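Long-range contact in peptidase M16 domain protein (Alicyclobacillus acidocaldarius subsp. acidocaldarius DSM 446, PDB 4XEA), which is a putative M16-like metallopeptidase that binds a metal ion and probably cleaves peptide bonds: residues A[25-38]-A[365-379]. Numbering follows the deposited sequence. Where two conformers were deposited one is given.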
# COMPACT_ATOMS: atom_id res chain seq x y z
N ARG A 25 3.84 -22.71 -3.54
CA ARG A 25 3.71 -22.54 -2.08
C ARG A 25 2.30 -23.03 -1.77
O ARG A 25 1.36 -22.25 -1.83
CB ARG A 25 3.91 -21.07 -1.68
CG ARG A 25 5.20 -20.45 -2.26
CD ARG A 25 5.27 -18.93 -2.04
NE ARG A 25 5.42 -18.61 -0.63
CZ ARG A 25 5.08 -17.46 -0.05
NH1 ARG A 25 4.58 -16.44 -0.75
NH2 ARG A 25 5.24 -17.32 1.27
N PRO A 26 2.16 -24.33 -1.45
CA PRO A 26 0.84 -24.99 -1.43
C PRO A 26 -0.12 -24.50 -0.35
O PRO A 26 -1.33 -24.67 -0.48
CB PRO A 26 1.17 -26.48 -1.24
CG PRO A 26 2.60 -26.54 -0.81
CD PRO A 26 3.27 -25.30 -1.34
N ALA A 27 0.43 -23.88 0.69
CA ALA A 27 -0.38 -23.38 1.80
C ALA A 27 -1.16 -22.09 1.46
O ALA A 27 -2.02 -21.67 2.24
CB ALA A 27 0.50 -23.16 3.05
N LEU A 28 -0.88 -21.49 0.31
CA LEU A 28 -1.46 -20.19 -0.05
C LEU A 28 -2.62 -20.30 -1.04
O LEU A 28 -2.61 -21.16 -1.90
CB LEU A 28 -0.38 -19.29 -0.65
CG LEU A 28 0.78 -18.93 0.27
CD1 LEU A 28 1.60 -17.87 -0.45
CD2 LEU A 28 0.30 -18.46 1.63
N HIS A 29 -3.59 -19.39 -0.91
CA HIS A 29 -4.74 -19.30 -1.80
C HIS A 29 -4.40 -18.57 -3.08
O HIS A 29 -4.92 -18.89 -4.15
CB HIS A 29 -5.91 -18.58 -1.12
CG HIS A 29 -6.43 -19.25 0.12
ND1 HIS A 29 -7.22 -20.38 0.09
CD2 HIS A 29 -6.26 -18.95 1.43
CE1 HIS A 29 -7.55 -20.73 1.32
NE2 HIS A 29 -6.99 -19.87 2.16
N GLN A 30 -3.51 -17.57 -2.99
CA GLN A 30 -3.17 -16.73 -4.13
C GLN A 30 -2.03 -17.30 -4.96
O GLN A 30 -1.05 -17.81 -4.42
CB GLN A 30 -2.77 -15.34 -3.66
CG GLN A 30 -2.54 -14.33 -4.80
CD GLN A 30 -1.63 -13.19 -4.40
OE1 GLN A 30 -0.47 -13.40 -4.08
NE2 GLN A 30 -2.15 -11.99 -4.43
N THR A 31 -2.18 -17.21 -6.28
CA THR A 31 -1.07 -17.37 -7.23
C THR A 31 -0.87 -16.00 -7.89
O THR A 31 -1.85 -15.32 -8.20
CB THR A 31 -1.37 -18.47 -8.29
OG1 THR A 31 -1.48 -19.72 -7.63
CG2 THR A 31 -0.23 -18.59 -9.39
N TYR A 32 0.40 -15.58 -8.02
CA TYR A 32 0.74 -14.30 -8.61
C TYR A 32 1.73 -14.63 -9.73
O TYR A 32 2.70 -15.39 -9.53
CB TYR A 32 1.34 -13.38 -7.54
CG TYR A 32 1.65 -11.92 -7.95
CD1 TYR A 32 2.75 -11.62 -8.78
CD2 TYR A 32 0.89 -10.86 -7.48
CE1 TYR A 32 3.04 -10.29 -9.15
CE2 TYR A 32 1.19 -9.51 -7.85
CZ TYR A 32 2.27 -9.25 -8.67
OH TYR A 32 2.57 -7.96 -9.06
N ALA A 33 1.44 -14.13 -10.92
CA ALA A 33 2.19 -14.51 -12.12
C ALA A 33 2.59 -13.23 -12.88
O ALA A 33 1.76 -12.33 -13.03
CB ALA A 33 1.31 -15.40 -12.99
N MSE A 34 3.82 -13.18 -13.40
CA MSE A 34 4.24 -12.02 -14.17
C MSE A 34 5.04 -12.47 -15.40
O MSE A 34 5.93 -13.32 -15.28
CB MSE A 34 5.10 -11.09 -13.29
CG MSE A 34 5.73 -9.86 -14.03
SE MSE A 34 6.63 -8.55 -12.88
CE MSE A 34 5.11 -7.70 -11.99
N PHE A 35 4.65 -11.92 -16.56
CA PHE A 35 5.31 -12.14 -17.85
C PHE A 35 5.88 -10.77 -18.27
O PHE A 35 5.12 -9.83 -18.49
CB PHE A 35 4.24 -12.64 -18.84
CG PHE A 35 4.77 -13.19 -20.16
CD1 PHE A 35 6.06 -13.66 -20.30
CD2 PHE A 35 3.90 -13.31 -21.23
CE1 PHE A 35 6.51 -14.18 -21.53
CE2 PHE A 35 4.33 -13.85 -22.46
CZ PHE A 35 5.64 -14.27 -22.60
N ALA A 36 7.21 -10.63 -18.34
CA ALA A 36 7.84 -9.33 -18.60
C ALA A 36 8.84 -9.38 -19.70
O ALA A 36 9.44 -10.44 -19.95
CB ALA A 36 8.50 -8.79 -17.34
N THR A 37 9.03 -8.22 -20.33
CA THR A 37 9.99 -8.08 -21.43
C THR A 37 11.10 -7.10 -21.06
O THR A 37 10.85 -6.09 -20.41
CB THR A 37 9.32 -7.64 -22.75
OG1 THR A 37 10.31 -7.41 -23.76
CG2 THR A 37 8.53 -6.37 -22.51
N ARG A 38 12.33 -7.45 -21.46
CA ARG A 38 13.49 -6.54 -21.36
C ARG A 38 13.43 -5.43 -22.43
O ARG A 38 14.23 -5.40 -23.39
CB ARG A 38 14.77 -7.35 -21.50
CG ARG A 38 16.02 -6.62 -21.10
CD ARG A 38 17.29 -7.46 -21.30
NE ARG A 38 17.39 -8.70 -20.49
CZ ARG A 38 17.07 -9.94 -20.88
NH1 ARG A 38 16.52 -10.17 -22.08
NH2 ARG A 38 17.27 -10.96 -20.05
N ASP A 365 8.23 -13.55 2.21
CA ASP A 365 6.89 -14.11 2.45
C ASP A 365 5.83 -13.78 1.39
O ASP A 365 4.77 -14.41 1.37
CB ASP A 365 6.31 -13.60 3.78
CG ASP A 365 6.97 -14.20 4.99
OD1 ASP A 365 7.79 -15.13 4.84
OD2 ASP A 365 6.64 -13.76 6.11
N GLN A 366 6.07 -12.74 0.57
CA GLN A 366 5.00 -12.19 -0.30
C GLN A 366 5.15 -12.67 -1.73
O GLN A 366 6.19 -12.44 -2.35
CB GLN A 366 5.08 -10.65 -0.34
CG GLN A 366 4.79 -9.90 0.98
CD GLN A 366 3.38 -10.12 1.47
OE1 GLN A 366 2.43 -10.05 0.68
NE2 GLN A 366 3.22 -10.41 2.77
N ASN A 367 4.10 -13.28 -2.29
CA ASN A 367 4.15 -13.73 -3.70
C ASN A 367 4.57 -12.57 -4.61
O ASN A 367 5.44 -12.77 -5.44
CB ASN A 367 2.82 -14.25 -4.20
CG ASN A 367 2.45 -15.60 -3.61
OD1 ASN A 367 3.32 -16.44 -3.33
ND2 ASN A 367 1.17 -15.82 -3.43
N ALA A 368 3.94 -11.41 -4.46
CA ALA A 368 4.22 -10.27 -5.35
C ALA A 368 5.69 -9.86 -5.30
O ALA A 368 6.32 -9.64 -6.33
CB ALA A 368 3.33 -9.08 -5.05
N PHE A 369 6.25 -9.71 -4.11
CA PHE A 369 7.69 -9.39 -4.00
C PHE A 369 8.60 -10.46 -4.65
O PHE A 369 9.48 -10.16 -5.50
CB PHE A 369 8.06 -9.15 -2.53
CG PHE A 369 9.54 -8.87 -2.31
CD1 PHE A 369 9.99 -7.55 -2.18
CD2 PHE A 369 10.46 -9.91 -2.17
CE1 PHE A 369 11.35 -7.27 -1.95
CE2 PHE A 369 11.84 -9.63 -1.97
CZ PHE A 369 12.26 -8.29 -1.84
N LEU A 370 8.39 -11.72 -4.30
CA LEU A 370 9.19 -12.80 -4.87
C LEU A 370 9.20 -12.73 -6.40
O LEU A 370 10.25 -12.88 -7.05
CB LEU A 370 8.64 -14.17 -4.44
CG LEU A 370 8.87 -14.54 -2.99
CD1 LEU A 370 7.93 -15.67 -2.56
CD2 LEU A 370 10.31 -14.88 -2.77
N VAL A 371 8.04 -12.50 -6.98
CA VAL A 371 7.89 -12.55 -8.43
C VAL A 371 8.52 -11.32 -9.07
O VAL A 371 9.37 -11.45 -9.94
CB VAL A 371 6.37 -12.68 -8.82
CG1 VAL A 371 6.22 -12.41 -10.30
CG2 VAL A 371 5.83 -14.10 -8.45
N ARG A 372 8.10 -10.13 -8.62
CA ARG A 372 8.56 -8.84 -9.14
C ARG A 372 10.08 -8.76 -9.11
O ARG A 372 10.72 -8.38 -10.09
CB ARG A 372 7.99 -7.67 -8.32
CG ARG A 372 7.01 -6.74 -9.05
CD ARG A 372 6.55 -5.55 -8.18
NE ARG A 372 7.54 -5.15 -7.17
CZ ARG A 372 7.36 -5.30 -5.85
NH1 ARG A 372 6.23 -5.81 -5.38
NH2 ARG A 372 8.31 -4.93 -5.01
N ASN A 373 10.66 -9.13 -7.98
CA ASN A 373 12.12 -9.09 -7.85
C ASN A 373 12.90 -10.14 -8.64
O ASN A 373 13.95 -9.83 -9.21
CB ASN A 373 12.50 -9.06 -6.39
CG ASN A 373 12.19 -7.71 -5.81
OD1 ASN A 373 12.96 -6.81 -5.98
ND2 ASN A 373 11.01 -7.52 -5.27
N TRP A 374 12.36 -11.34 -8.75
CA TRP A 374 12.99 -12.37 -9.59
C TRP A 374 13.05 -11.84 -11.02
O TRP A 374 14.12 -11.84 -11.67
CB TRP A 374 12.24 -13.73 -9.56
CG TRP A 374 13.18 -14.86 -9.75
CD1 TRP A 374 13.68 -15.64 -8.77
CD2 TRP A 374 13.75 -15.33 -10.98
NE1 TRP A 374 14.52 -16.57 -9.29
CE2 TRP A 374 14.63 -16.36 -10.65
CE3 TRP A 374 13.64 -14.94 -12.32
CZ2 TRP A 374 15.37 -17.08 -11.62
CZ3 TRP A 374 14.40 -15.64 -13.31
CH2 TRP A 374 15.27 -16.66 -12.94
N VAL A 375 11.91 -11.31 -11.47
CA VAL A 375 11.80 -10.74 -12.82
C VAL A 375 12.81 -9.61 -13.05
O VAL A 375 13.52 -9.59 -14.06
CB VAL A 375 10.41 -10.16 -13.09
CG1 VAL A 375 10.44 -9.33 -14.36
CG2 VAL A 375 9.34 -11.32 -13.19
N THR A 376 12.80 -8.67 -12.11
CA THR A 376 13.58 -7.46 -12.24
C THR A 376 15.08 -7.72 -12.27
O THR A 376 15.77 -7.21 -13.14
CB THR A 376 13.18 -6.41 -11.14
OG1 THR A 376 11.84 -5.98 -11.43
CG2 THR A 376 14.06 -5.19 -11.25
N TYR A 377 15.59 -8.48 -11.32
CA TYR A 377 17.02 -8.80 -11.31
C TYR A 377 17.44 -9.68 -12.49
O TYR A 377 18.52 -9.51 -13.05
CB TYR A 377 17.43 -9.43 -9.97
CG TYR A 377 17.44 -8.41 -8.81
CD1 TYR A 377 18.13 -7.20 -8.96
CD2 TYR A 377 16.81 -8.66 -7.59
CE1 TYR A 377 18.18 -6.28 -7.96
CE2 TYR A 377 16.88 -7.70 -6.53
CZ TYR A 377 17.57 -6.51 -6.76
OH TYR A 377 17.69 -5.50 -5.83
N PHE A 378 16.60 -10.65 -12.86
CA PHE A 378 16.89 -11.46 -14.05
C PHE A 378 17.06 -10.61 -15.31
O PHE A 378 18.08 -10.69 -16.00
CB PHE A 378 15.81 -12.55 -14.27
CG PHE A 378 16.01 -13.28 -15.56
CD1 PHE A 378 16.90 -14.32 -15.64
CD2 PHE A 378 15.35 -12.85 -16.70
CE1 PHE A 378 17.13 -14.98 -16.86
CE2 PHE A 378 15.59 -13.45 -17.93
CZ PHE A 378 16.47 -14.51 -18.03
N LEU A 379 16.10 -9.74 -15.58
CA LEU A 379 16.12 -8.95 -16.78
C LEU A 379 17.28 -7.91 -16.82
O LEU A 379 17.81 -7.61 -17.89
CB LEU A 379 14.78 -8.26 -17.02
CG LEU A 379 13.57 -9.16 -17.36
CD1 LEU A 379 12.31 -8.30 -17.53
CD2 LEU A 379 13.83 -9.99 -18.65
O HOH W 1 1.39 -11.04 -2.99
O HOH W 2 19.46 -11.46 -18.14
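Asn367, in the first turn of helix 367-379, is held through both ends of its amide by residues 25-38. Its ND2 donates to Gln30 OE1 (3.0 Å) almost straight, at 167°, in the plane of the Gln30 carbonyl and on a lone pair of OE1. Its OD1 accepts from Arg25 NH1 (2.9 Å), which lies above the plane of the Asn367 carbonyl, the guanidinium standing nearly perpendicular to the amide. The bend at chi3 (68°) brings the same guanidinium end-on to Asp365 O, gripped by both NH1 and NH2. Without the guanidinium, as with an alanine at Arg25, Asp365 O and Asn367 OD1 would probably lose these donors and the Asn367 amide would be freer to turn. Further along, Ala368 CA sits squarely over the Tyr32 ring, 3.7 Å from its centroid, a CH-pi contact. At the far end Leu379 lays CD1 on Ala36 CB (3.8 Å) and CD2 over a face of the Arg38 guanidinium, whose NE donates to Leu379 O (2.9 Å). In the middle Val371 CG1 meets Met34 (selenomethionine) CB at 3.5 Å and Val375 CG2 meets Met34 SE. The helix runs nearly parallel to strand 31-37, crossing at -17°, and packs on one face of the mixed sheet, also touching strand 194-200, while Phe35 points to helix 105-116 on the other face.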